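PDB 4Q7F: 5' nucleotidase family protein from Staphylococcus aureus subsp. aureus, which pairs a calcineurin-like metallophosphoesterase domain that holds two metal ions with a C-terminal domain that helps bind the ligand 3D1. Local coordinates for residues T362-F371 with I381-T389; Q430-G438 with Y477-Y488. All blocks are in the same frame, centred on the assembly; numbering follows the deposited sequence.

Contact 1 of 2, residues T362-F371 with I381-T389. With 3D1 ((2R,3S,5R)-5-(6-amino-9H-purin-9-yl)-tetrahydro-2-(hydroxymethyl)furan-3-ol), chain D.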
loop_
_atom_site.group_PDB
_atom_site.type_symbol
_atom_site.label_atom_id
_atom_site.label_comp_id
_atom_site.label_asym_id
_atom_site.label_seq_id
_atom_site.Cartn_x
_atom_site.Cartn_y
_atom_site.Cartn_z
ATOM N N THR A 362 -17.380 -2.254 4.549
ATOM C CA THR A 362 -15.964 -2.667 4.579
ATOM C C THR A 362 -15.591 -3.359 3.287
ATOM O O THR A 362 -16.435 -3.963 2.612
ATOM C CB THR A 362 -15.622 -3.573 5.757
ATOM O OG1 THR A 362 -14.195 -3.778 5.808
ATOM C CG2 THR A 362 -16.356 -4.894 5.658
ATOM N N ALA A 363 -14.322 -3.236 2.926
ATOM C CA ALA A 363 -13.806 -3.917 1.762
ATOM C C ALA A 363 -13.441 -5.315 2.227
ATOM O O ALA A 363 -13.373 -5.569 3.436
ATOM C CB ALA A 363 -12.579 -3.197 1.224
ATOM N N LEU A 364 -13.318 -6.242 1.282
ATOM C CA LEU A 364 -12.790 -7.564 1.591
ATOM C C LEU A 364 -11.323 -7.461 1.134
ATOM O O LEU A 364 -11.030 -7.341 -0.072
ATOM C CB LEU A 364 -13.510 -8.667 0.830
ATOM C CG LEU A 364 -12.985 -10.073 1.141
ATOM C CD1 LEU A 364 -13.309 -10.464 2.575
ATOM C CD2 LEU A 364 -13.574 -11.065 0.163
ATOM N N PHE A 365 -10.408 -7.469 2.085
ATOM C CA PHE A 365 -8.982 -7.334 1.749
ATOM C C PHE A 365 -8.372 -8.610 1.096
ATOM O O PHE A 365 -8.872 -9.719 1.262
ATOM C CB PHE A 365 -8.194 -6.802 2.958
ATOM C CG PHE A 365 -8.691 -5.457 3.445
ATOM C CD1 PHE A 365 -8.502 -4.312 2.673
ATOM C CD2 PHE A 365 -9.349 -5.331 4.663
ATOM C CE1 PHE A 365 -8.956 -3.072 3.106
ATOM C CE2 PHE A 365 -9.816 -4.087 5.097
ATOM C CZ PHE A 365 -9.620 -2.959 4.318
ATOM N N ASP A 366 -7.301 -8.430 0.337
ATOM C CA ASP A 366 -6.706 -9.547 -0.418
ATOM C C ASP A 366 -6.328 -10.772 0.394
ATOM O O ASP A 366 -6.461 -11.888 -0.075
ATOM C CB ASP A 366 -5.547 -9.040 -1.270
ATOM C CG ASP A 366 -6.036 -8.192 -2.432
ATOM O OD1 ASP A 366 -6.975 -8.641 -3.133
ATOM O OD2 ASP A 366 -5.502 -7.088 -2.640
ATOM N N SER A 367 -5.901 -10.557 1.627
ATOM C CA SER A 367 -5.530 -11.660 2.519
ATOM C C SER A 367 -6.718 -12.177 3.383
ATOM O O SER A 367 -6.538 -13.042 4.264
ATOM C CB SER A 367 -4.410 -11.169 3.426
ATOM O OG SER A 367 -4.804 -9.957 4.082
ATOM N N ALA A 368 -7.922 -11.661 3.120
ATOM C CA ALA A 368 -9.089 -12.009 3.912
ATOM C C ALA A 368 -9.694 -13.342 3.542
ATOM O O ALA A 368 -10.520 -13.419 2.636
ATOM C CB ALA A 368 -10.157 -10.915 3.795
ATOM N N SER A 369 -9.315 -14.384 4.270
ATOM C CA SER A 369 -9.869 -15.719 4.052
ATOM C C SER A 369 -10.987 -16.057 5.069
ATOM O O SER A 369 -11.418 -17.205 5.168
ATOM C CB SER A 369 -8.743 -16.751 4.118
ATOM O OG SER A 369 -8.004 -16.595 5.314
ATOM N N GLY A 370 -11.472 -15.062 5.806
ATOM C CA GLY A 370 -12.520 -15.300 6.796
ATOM C C GLY A 370 -11.980 -16.004 8.026
ATOM O O GLY A 370 -10.756 -16.103 8.214
ATOM N N PHE A 371 -12.880 -16.473 8.887
ATOM C CA PHE A 371 -12.461 -17.178 10.083
ATOM C C PHE A 371 -12.931 -18.638 10.093
ATOM O O PHE A 371 -14.025 -18.962 9.647
ATOM C CB PHE A 371 -12.999 -16.563 11.379
ATOM C CG PHE A 371 -12.571 -15.141 11.657
ATOM C CD1 PHE A 371 -11.330 -14.663 11.295
ATOM C CD2 PHE A 371 -13.391 -14.325 12.420
ATOM C CE1 PHE A 371 -10.949 -13.362 11.606
ATOM C CE2 PHE A 371 -13.017 -13.036 12.746
ATOM C CZ PHE A 371 -11.794 -12.549 12.334
ATOM N N ILE A 381 -5.452 -10.484 11.687
ATOM C CA ILE A 381 -4.612 -9.589 10.907
ATOM C C ILE A 381 -4.803 -9.814 9.402
ATOM O O ILE A 381 -4.891 -8.846 8.646
ATOM C CB ILE A 381 -3.120 -9.709 11.290
ATOM C CG1 ILE A 381 -2.905 -9.283 12.755
ATOM C CG2 ILE A 381 -2.315 -8.808 10.377
ATOM C CD1 ILE A 381 -1.490 -9.459 13.302
ATOM N N ASN A 382 -4.864 -11.071 8.972
ATOM C CA ASN A 382 -5.072 -11.371 7.559
ATOM C C ASN A 382 -6.379 -10.821 7.048
ATOM O O ASN A 382 -6.463 -10.396 5.898
ATOM C CB ASN A 382 -4.982 -12.887 7.292
ATOM C CG ASN A 382 -3.555 -13.388 7.341
ATOM O OD1 ASN A 382 -2.638 -12.650 7.010
ATOM N ND2 ASN A 382 -3.358 -14.632 7.741
ATOM N N ASN A 383 -7.394 -10.822 7.896
ATOM C CA ASN A 383 -8.707 -10.273 7.496
ATOM C C ASN A 383 -8.802 -8.745 7.599
ATOM O O ASN A 383 -9.605 -8.142 6.919
ATOM C CB ASN A 383 -9.802 -10.983 8.247
ATOM C CG ASN A 383 -10.005 -12.391 7.720
ATOM O OD1 ASN A 383 -10.558 -12.571 6.637
ATOM N ND2 ASN A 383 -9.537 -13.384 8.456
ATOM N N TYR A 384 -7.968 -8.129 8.422
ATOM C CA TYR A 384 -7.940 -6.657 8.501
ATOM C C TYR A 384 -6.480 -6.249 8.600
ATOM O O TYR A 384 -6.014 -5.966 9.692
ATOM C CB TYR A 384 -8.732 -6.099 9.709
ATOM C CG TYR A 384 -9.276 -4.750 9.346
ATOM C CD1 TYR A 384 -8.448 -3.646 9.270
ATOM C CD2 TYR A 384 -10.598 -4.613 8.929
ATOM C CE1 TYR A 384 -8.939 -2.422 8.864
ATOM C CE2 TYR A 384 -11.089 -3.390 8.516
ATOM C CZ TYR A 384 -10.256 -2.308 8.481
ATOM O OH TYR A 384 -10.711 -1.093 8.054
ATOM N N PRO A 385 -5.775 -6.163 7.459
ATOM C CA PRO A 385 -4.335 -5.896 7.473
ATOM C C PRO A 385 -3.908 -4.429 7.496
ATOM O O PRO A 385 -2.723 -4.164 7.377
ATOM C CB PRO A 385 -3.856 -6.549 6.173
ATOM C CG PRO A 385 -5.018 -6.375 5.239
ATOM C CD PRO A 385 -6.274 -6.335 6.080
ATOM N N PHE A 386 -4.843 -3.494 7.657
ATOM C CA PHE A 386 -4.457 -2.090 7.728
ATOM C C PHE A 386 -4.748 -1.513 9.102
ATOM O O PHE A 386 -5.681 -1.958 9.782
ATOM C CB PHE A 386 -5.167 -1.288 6.647
ATOM C CG PHE A 386 -4.753 -1.663 5.261
ATOM C CD1 PHE A 386 -3.500 -1.290 4.770
ATOM C CD2 PHE A 386 -5.603 -2.375 4.438
ATOM C CE1 PHE A 386 -3.109 -1.638 3.491
ATOM C CE2 PHE A 386 -5.220 -2.714 3.153
ATOM C CZ PHE A 386 -3.979 -2.349 2.679
ATOM N N PRO A 387 -3.980 -0.491 9.514
ATOM C CA PRO A 387 -4.270 0.123 10.807
ATOM C C PRO A 387 -5.321 1.258 10.691
ATOM O O PRO A 387 -5.075 2.408 11.057
ATOM C CB PRO A 387 -2.898 0.613 11.260
ATOM C CG PRO A 387 -2.161 0.918 9.988
ATOM C CD PRO A 387 -2.750 0.058 8.905
ATOM N N ASN A 388 -6.500 0.914 10.191
ATOM C CA ASN A 388 -7.590 1.865 10.043
ATOM C C ASN A 388 -8.454 2.001 11.296
ATOM O O ASN A 388 -8.729 1.010 11.978
ATOM C CB ASN A 388 -8.585 1.401 9.004
ATOM C CG ASN A 388 -8.001 1.217 7.626
ATOM O OD1 ASN A 388 -8.461 0.338 6.874
ATOM N ND2 ASN A 388 -7.031 2.017 7.271
ATOM N N THR A 389 -8.908 3.228 11.552
ATOM C CA THR A 389 -9.854 3.499 12.616
ATOM C C THR A 389 -11.139 3.762 11.834
ATOM O O THR A 389 -11.156 3.623 10.599
ATOM C CB THR A 389 -9.447 4.684 13.476
ATOM O OG1 THR A 389 -9.246 5.804 12.623
ATOM C CG2 THR A 389 -8.132 4.388 14.234
HETATM O "O5'" 3D1 D . -3.147 3.758 -3.499
HETATM C "C5'" 3D1 D . -3.737 3.309 -2.282
HETATM C "C4'" 3D1 D . -2.664 2.908 -1.284
HETATM O "O4'" 3D1 D . -3.318 2.739 -0.035
HETATM C "C1'" 3D1 D . -3.329 1.369 0.378
HETATM N N9 3D1 D . -4.670 1.035 0.931
HETATM C C4 3D1 D . -4.982 1.276 2.197
HETATM N N3 3D1 D . -4.305 1.812 3.238
HETATM C C2 3D1 D . -4.894 1.936 4.442
HETATM N N1 3D1 D . -6.178 1.551 4.679
HETATM C C6 3D1 D . -6.961 1.004 3.722
HETATM N N6 3D1 D . -8.242 0.636 4.001
HETATM C C5 3D1 D . -6.380 0.847 2.371
HETATM N N7 3D1 D . -6.783 0.368 1.177
HETATM C C8 3D1 D . -5.750 0.495 0.306
HETATM C "C2'" 3D1 D . -2.863 0.551 -0.818
HETATM C "C3'" 3D1 D . -1.992 1.564 -1.537
HETATM O "O3'" 3D1 D . -0.680 1.547 -0.935
HETATM O O HOH W 1 -12.781 -1.394 6.770
HETATM O O HOH W 2 -11.486 -7.886 4.903
#

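Contact 2 of 2, residues Q430-G438 with Y477-Y488. With 3D1 ((2R,3S,5R)-5-(6-amino-9H-purin-9-yl)-tetrahydro-2-(hydroxymethyl)furan-3-ol), chain D.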
loop_
_atom_site.group_PDB
_atom_site.type_symbol
_atom_site.label_atom_id
_atom_site.label_comp_id
_atom_site.label_asym_id
_atom_site.label_seq_id
_atom_site.Cartn_x
_atom_site.Cartn_y
_atom_site.Cartn_z
ATOM N N GLN A 430 -7.107 -3.890 -7.494
ATOM C CA GLN A 430 -7.595 -2.936 -6.501
ATOM C C GLN A 430 -8.909 -3.450 -5.902
ATOM O O GLN A 430 -9.904 -2.702 -5.832
ATOM C CB GLN A 430 -7.836 -1.578 -7.163
ATOM C CG GLN A 430 -6.584 -0.902 -7.680
ATOM C CD GLN A 430 -6.883 0.395 -8.423
ATOM O OE1 GLN A 430 -7.921 0.538 -9.087
ATOM N NE2 GLN A 430 -5.966 1.339 -8.328
ATOM N N HIS A 431 -8.918 -4.715 -5.476
ATOM C CA HIS A 431 -10.127 -5.325 -4.911
ATOM C C HIS A 431 -10.532 -4.641 -3.615
ATOM O O HIS A 431 -11.708 -4.652 -3.234
ATOM C CB HIS A 431 -9.945 -6.822 -4.642
ATOM C CG HIS A 431 -9.483 -7.604 -5.829
ATOM N ND1 HIS A 431 -10.328 -7.977 -6.853
ATOM C CD2 HIS A 431 -8.262 -8.099 -6.149
ATOM C CE1 HIS A 431 -9.645 -8.656 -7.756
ATOM N NE2 HIS A 431 -8.390 -8.743 -7.351
ATOM N N PHE A 432 -9.544 -4.079 -2.936
ATOM C CA PHE A 432 -9.768 -3.364 -1.700
ATOM C C PHE A 432 -10.574 -2.063 -1.890
ATOM O O PHE A 432 -10.891 -1.392 -0.919
ATOM C CB PHE A 432 -8.440 -3.080 -0.994
ATOM C CG PHE A 432 -7.375 -2.481 -1.882
ATOM C CD1 PHE A 432 -7.491 -1.189 -2.373
ATOM C CD2 PHE A 432 -6.213 -3.203 -2.177
ATOM C CE1 PHE A 432 -6.507 -0.636 -3.177
ATOM C CE2 PHE A 432 -5.213 -2.648 -2.971
ATOM C CZ PHE A 432 -5.358 -1.356 -3.469
ATOM N N ASN A 433 -10.891 -1.724 -3.138
ATOM C CA ASN A 433 -11.700 -0.555 -3.437
ATOM C C ASN A 433 -13.155 -0.913 -3.677
ATOM O O ASN A 433 -13.904 -0.073 -4.119
ATOM C CB ASN A 433 -11.135 0.265 -4.597
ATOM C CG ASN A 433 -9.941 1.100 -4.185
ATOM O OD1 ASN A 433 -9.684 1.302 -2.994
ATOM N ND2 ASN A 433 -9.202 1.591 -5.164
ATOM N N TYR A 434 -13.523 -2.168 -3.415
ATOM C CA TYR A 434 -14.906 -2.610 -3.482
ATOM C C TYR A 434 -15.445 -2.766 -2.072
ATOM O O TYR A 434 -14.867 -3.480 -1.264
ATOM C CB TYR A 434 -15.033 -3.951 -4.200
ATOM C CG TYR A 434 -16.458 -4.510 -4.152
ATOM C CD1 TYR A 434 -17.483 -3.906 -4.850
ATOM C CD2 TYR A 434 -16.747 -5.659 -3.429
ATOM C CE1 TYR A 434 -18.763 -4.412 -4.799
ATOM C CE2 TYR A 434 -18.017 -6.188 -3.389
ATOM C CZ TYR A 434 -19.026 -5.561 -4.067
ATOM O OH TYR A 434 -20.280 -6.133 -4.034
ATOM N N ASP A 435 -16.586 -2.162 -1.787
ATOM C CA ASP A 435 -17.151 -2.262 -0.431
ATOM C C ASP A 435 -18.424 -3.029 -0.432
ATOM O O ASP A 435 -19.224 -2.968 -1.403
ATOM C CB ASP A 435 -17.400 -0.879 0.192
ATOM C CG ASP A 435 -16.127 -0.173 0.635
ATOM O OD1 ASP A 435 -15.131 -0.849 0.948
ATOM O OD2 ASP A 435 -16.137 1.085 0.736
ATOM N N ILE A 436 -18.592 -3.776 0.660
ATOM C CA ILE A 436 -19.815 -4.501 0.940
ATOM C C ILE A 436 -20.512 -3.729 2.060
ATOM O O ILE A 436 -19.909 -3.432 3.093
ATOM C CB ILE A 436 -19.574 -5.960 1.391
ATOM C CG1 ILE A 436 -18.853 -6.774 0.309
ATOM C CG2 ILE A 436 -20.894 -6.617 1.753
ATOM C CD1 ILE A 436 -17.343 -6.682 0.327
ATOM N N TYR A 437 -21.792 -3.415 1.863
ATOM C CA TYR A 437 -22.535 -2.602 2.817
ATOM C C TYR A 437 -23.505 -3.383 3.681
ATOM O O TYR A 437 -24.093 -4.369 3.257
ATOM C CB TYR A 437 -23.332 -1.509 2.069
ATOM C CG TYR A 437 -22.462 -0.581 1.253
ATOM C CD1 TYR A 437 -21.966 -0.971 0.015
ATOM C CD2 TYR A 437 -22.180 0.715 1.700
ATOM C CE1 TYR A 437 -21.169 -0.123 -0.743
ATOM C CE2 TYR A 437 -21.372 1.561 0.961
ATOM C CZ TYR A 437 -20.874 1.136 -0.252
ATOM O OH TYR A 437 -20.114 1.984 -0.973
ATOM N N GLY A 438 -23.667 -2.910 4.902
ATOM C CA GLY A 438 -24.608 -3.493 5.858
ATOM C C GLY A 438 -25.601 -2.452 6.348
ATOM O O GLY A 438 -25.281 -1.248 6.486
ATOM N N TYR A 477 -9.656 5.539 5.926
ATOM C CA TYR A 477 -9.156 5.606 4.543
ATOM C C TYR A 477 -10.283 6.128 3.681
ATOM O O TYR A 477 -10.125 7.103 2.948
ATOM C CB TYR A 477 -8.728 4.198 4.081
ATOM C CG TYR A 477 -8.109 4.090 2.714
ATOM C CD1 TYR A 477 -6.755 4.360 2.529
ATOM C CD2 TYR A 477 -8.852 3.653 1.627
ATOM C CE1 TYR A 477 -6.167 4.247 1.289
ATOM C CE2 TYR A 477 -8.276 3.521 0.369
ATOM C CZ TYR A 477 -6.926 3.817 0.214
ATOM O OH TYR A 477 -6.328 3.679 -1.006
ATOM N N ARG A 478 -11.432 5.466 3.769
ATOM C CA ARG A 478 -12.602 5.921 3.029
ATOM C C ARG A 478 -13.037 7.349 3.396
ATOM O O ARG A 478 -13.406 8.111 2.509
ATOM C CB ARG A 478 -13.765 4.982 3.253
ATOM C CG ARG A 478 -13.626 3.675 2.539
ATOM C CD ARG A 478 -13.899 3.798 1.049
ATOM N NE ARG A 478 -13.868 2.460 0.481
ATOM C CZ ARG A 478 -12.816 1.872 -0.076
ATOM N NH1 ARG A 478 -11.643 2.500 -0.233
ATOM N NH2 ARG A 478 -12.947 0.630 -0.491
ATOM N N ALA A 479 -13.001 7.697 4.690
ATOM C CA ALA A 479 -13.417 9.009 5.177
ATOM C C ALA A 479 -12.738 10.191 4.487
ATOM O O ALA A 479 -13.374 11.242 4.306
ATOM C CB ALA A 479 -13.256 9.107 6.696
ATOM N N VAL A 480 -11.471 10.043 4.103
ATOM C CA VAL A 480 -10.771 11.105 3.384
ATOM C C VAL A 480 -10.757 10.890 1.855
ATOM O O VAL A 480 -10.022 11.557 1.137
ATOM C CB VAL A 480 -9.333 11.308 3.914
ATOM C CG1 VAL A 480 -9.391 11.809 5.361
ATOM C CG2 VAL A 480 -8.538 10.034 3.813
ATOM N N GLY A 481 -11.569 9.966 1.373
ATOM C CA GLY A 481 -11.730 9.721 -0.079
ATOM C C GLY A 481 -10.951 8.586 -0.737
ATOM O O GLY A 481 -10.982 8.441 -1.965
ATOM N N GLY A 482 -10.246 7.794 0.069
ATOM C CA GLY A 482 -9.405 6.740 -0.435
ATOM C C GLY A 482 -10.166 5.796 -1.332
ATOM O O GLY A 482 -11.298 5.421 -1.021
ATOM N N GLY A 483 -9.557 5.450 -2.458
ATOM C CA GLY A 483 -10.178 4.547 -3.420
ATOM C C GLY A 483 -11.225 5.245 -4.278
ATOM O O GLY A 483 -12.085 4.588 -4.842
ATOM N N GLN A 484 -11.114 6.573 -4.405
ATOM C CA GLN A 484 -12.043 7.394 -5.197
ATOM C C GLN A 484 -13.472 7.417 -4.634
ATOM O O GLN A 484 -14.453 7.379 -5.398
ATOM C CB GLN A 484 -12.087 6.981 -6.691
ATOM C CG GLN A 484 -10.782 7.102 -7.430
ATOM C CD GLN A 484 -10.910 6.650 -8.885
ATOM O OE1 GLN A 484 -11.918 6.914 -9.551
ATOM N NE2 GLN A 484 -9.887 5.976 -9.381
ATOM N N TYR A 485 -13.577 7.467 -3.303
ATOM C CA TYR A 485 -14.851 7.619 -2.597
ATOM C C TYR A 485 -14.876 9.081 -2.104
ATOM O O TYR A 485 -14.940 9.386 -0.903
ATOM C CB TYR A 485 -14.972 6.623 -1.456
ATOM C CG TYR A 485 -15.277 5.219 -1.964
ATOM C CD1 TYR A 485 -14.262 4.352 -2.349
ATOM C CD2 TYR A 485 -16.592 4.786 -2.105
ATOM C CE1 TYR A 485 -14.541 3.071 -2.822
ATOM C CE2 TYR A 485 -16.882 3.507 -2.585
ATOM C CZ TYR A 485 -15.883 2.655 -2.931
ATOM O OH TYR A 485 -16.191 1.387 -3.418
ATOM N N ASP A 486 -14.825 9.973 -3.080
ATOM C CA ASP A 486 -14.786 11.411 -2.841
ATOM C C ASP A 486 -16.050 12.006 -2.199
ATOM O O ASP A 486 -15.970 13.027 -1.547
ATOM C CB ASP A 486 -14.399 12.098 -4.147
ATOM C CG ASP A 486 -12.990 11.687 -4.596
ATOM O OD1 ASP A 486 -12.011 12.112 -3.942
ATOM O OD2 ASP A 486 -12.859 10.892 -5.561
HETATM N N MSE A 487 -17.184 11.327 -2.320
HETATM C CA MSE A 487 -18.425 11.811 -1.729
HETATM C C MSE A 487 -18.350 11.847 -0.212
HETATM O O MSE A 487 -19.131 12.543 0.409
HETATM C CB MSE A 487 -19.624 10.998 -2.242
HETATM C CG MSE A 487 -19.821 9.582 -1.668
HETATM SE SE MSE A 487 -18.387 8.250 -2.023
HETATM C CE MSE A 487 -18.531 8.212 -3.982
ATOM N N TYR A 488 -17.422 11.122 0.411
ATOM C CA TYR A 488 -17.337 11.171 1.873
ATOM C C TYR A 488 -16.536 12.349 2.415
ATOM O O TYR A 488 -16.632 12.660 3.600
ATOM C CB TYR A 488 -16.708 9.921 2.453
ATOM C CG TYR A 488 -17.447 8.644 2.219
ATOM C CD1 TYR A 488 -18.798 8.535 2.555
ATOM C CD2 TYR A 488 -16.794 7.511 1.741
ATOM C CE1 TYR A 488 -19.478 7.351 2.384
ATOM C CE2 TYR A 488 -17.472 6.316 1.569
ATOM C CZ TYR A 488 -18.822 6.252 1.899
ATOM O OH TYR A 488 -19.541 5.110 1.737
HETATM O "O5'" 3D1 D . -3.147 3.758 -3.499
HETATM C "C5'" 3D1 D . -3.737 3.309 -2.282
HETATM C "C4'" 3D1 D . -2.664 2.908 -1.284
HETATM O "O4'" 3D1 D . -3.318 2.739 -0.035
HETATM C "C1'" 3D1 D . -3.329 1.369 0.378
HETATM N N9 3D1 D . -4.670 1.035 0.931
HETATM C C4 3D1 D . -4.982 1.276 2.197
HETATM N N3 3D1 D . -4.305 1.812 3.238
HETATM C C2 3D1 D . -4.894 1.936 4.442
HETATM N N1 3D1 D . -6.178 1.551 4.679
HETATM C C6 3D1 D . -6.961 1.004 3.722
HETATM N N6 3D1 D . -8.242 0.636 4.001
HETATM C C5 3D1 D . -6.380 0.847 2.371
HETATM N N7 3D1 D . -6.783 0.368 1.177
HETATM C C8 3D1 D . -5.750 0.495 0.306
HETATM C "C2'" 3D1 D . -2.863 0.551 -0.818
HETATM C "C3'" 3D1 D . -1.992 1.564 -1.537
HETATM O "O3'" 3D1 D . -0.680 1.547 -0.935
HETATM O O HOH W 3 -9.346 0.381 0.264
HETATM O O HOH W 4 -7.174 2.693 -3.264
HETATM O O HOH W 5 -18.192 2.983 0.720
#

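Contact 1 of 2, residues T362-F371 with I381-T389
F365 has F386 over one face of its ring and A363 O over the other, toward the rim. At the edge, near the ring plane, are N383 O and Y384. The F365 edge points at the face of Y384 in an edge-to-face pair, F365 CE2 to Y384 CE2 3.7 Å, with the planes 76° apart. F386 in turn offers its own edge to the F365 face in an offset edge-to-face pair, with the two ring centroids 5.3 Å apart. P385 CD packs on F365 CD2 at 3.5 Å.

The three rings form an aromatic cluster in the C-terminal domain; F365 and F386 belong to the 3D1 pocket. One face of F386 lies against the purine, CD1 of F386 3.5 Å from C2 of 3D1. The N388 amide pairs with N1 and N6 of the purine. 3D1 N6 donates to N388 OD1 at 2.9 Å, and N388 ND2 donates to 3D1 N1 at 2.8 Å and nearly straight, 168°. N388 ND2 also has a weak bond to N476.

Farther from the ligand, the end of helix 377-383 is tied to the loop after strand 359-363. F365 to A368 form a type I turn. S367 OG sits between its backbone N and carbonyl carbon, chi1 53°, and faces N382 O; the modelled 2.5 Å between S367 OG and N382 O is too short to be taken literally. The N383 amide grips the backbone of G370 twice. G370 N reaches N383 OD1 at 2.8 Å, in the carbonyl plane and on a lone pair. N383 ND2 reaches G370 O from above that carbonyl plane. ND2 also donates to D379 O. The amide and the F371 ring are nearly perpendicular. A water accepts from F365 N and donates to N383 O.

Contact 2 of 2, residues Q430-G438 with Y477-Y488
D435 and R478 approach from opposite directions and form a salt bridge. The guanidinium is met side-on by the carboxylate, one nitrogen to each oxygen. R478 NE lies 2.7 Å from D435 OD2 in a nearly straight bond, 174°, with OD2 in the guanidinium plane and met on its syn side. R478 NH2 meets D435 OD1 from above the carboxylate plane. The two planes are 39° apart. R478 NH2 also donates to F432 O at 2.9 Å, on a lone pair. A bend at chi2, -76°, turns the R478 chain to this position.

The Y485 ring lies over a guanidinium face, with CE1 above its centre. Y485 OH donates to N433 O at 2.8 Å and is also bonded to S407 OG. N433 OD1 packs on G483 CA at 3.3 Å. One water joins D435 OD2, Y437 OH and Y488 OH; Y437 OH is also bonded to S407 OG.

Helix 476-479 ends in a Schellman motif with G481 as its C-prime residue. Y477 has the purine C5 over its ring centre and G482 CA on the opposite face. Y477 thus lies over the purine and F432 turns a ring face to its C8 end, both as part of the 3D1 pocket.

How the contacts relate
Both contacts are largely buried, and both lie in the C-terminal domain. They share one mixed sheet: strand 359-363 of contact 1 neighbours strand 435-438 of contact 2. The contacts touch there, with a probable hydrogen bond from I436 N to T362 O at 2.9 Å. Their chemistry differs. Contact 1 relies on ring packing and on neutral amide and hydroxyl groups that meet backbone atoms. Contact 2 is built round a buried ion pair and a tyrosine hydroxyl. Both put ring faces against the purine, F386 and Y477 from opposite sides, but the N388 bonds to N1 and N6 belong to contact 1. Contact 1 also includes the more exposed loop residues S367 and S369.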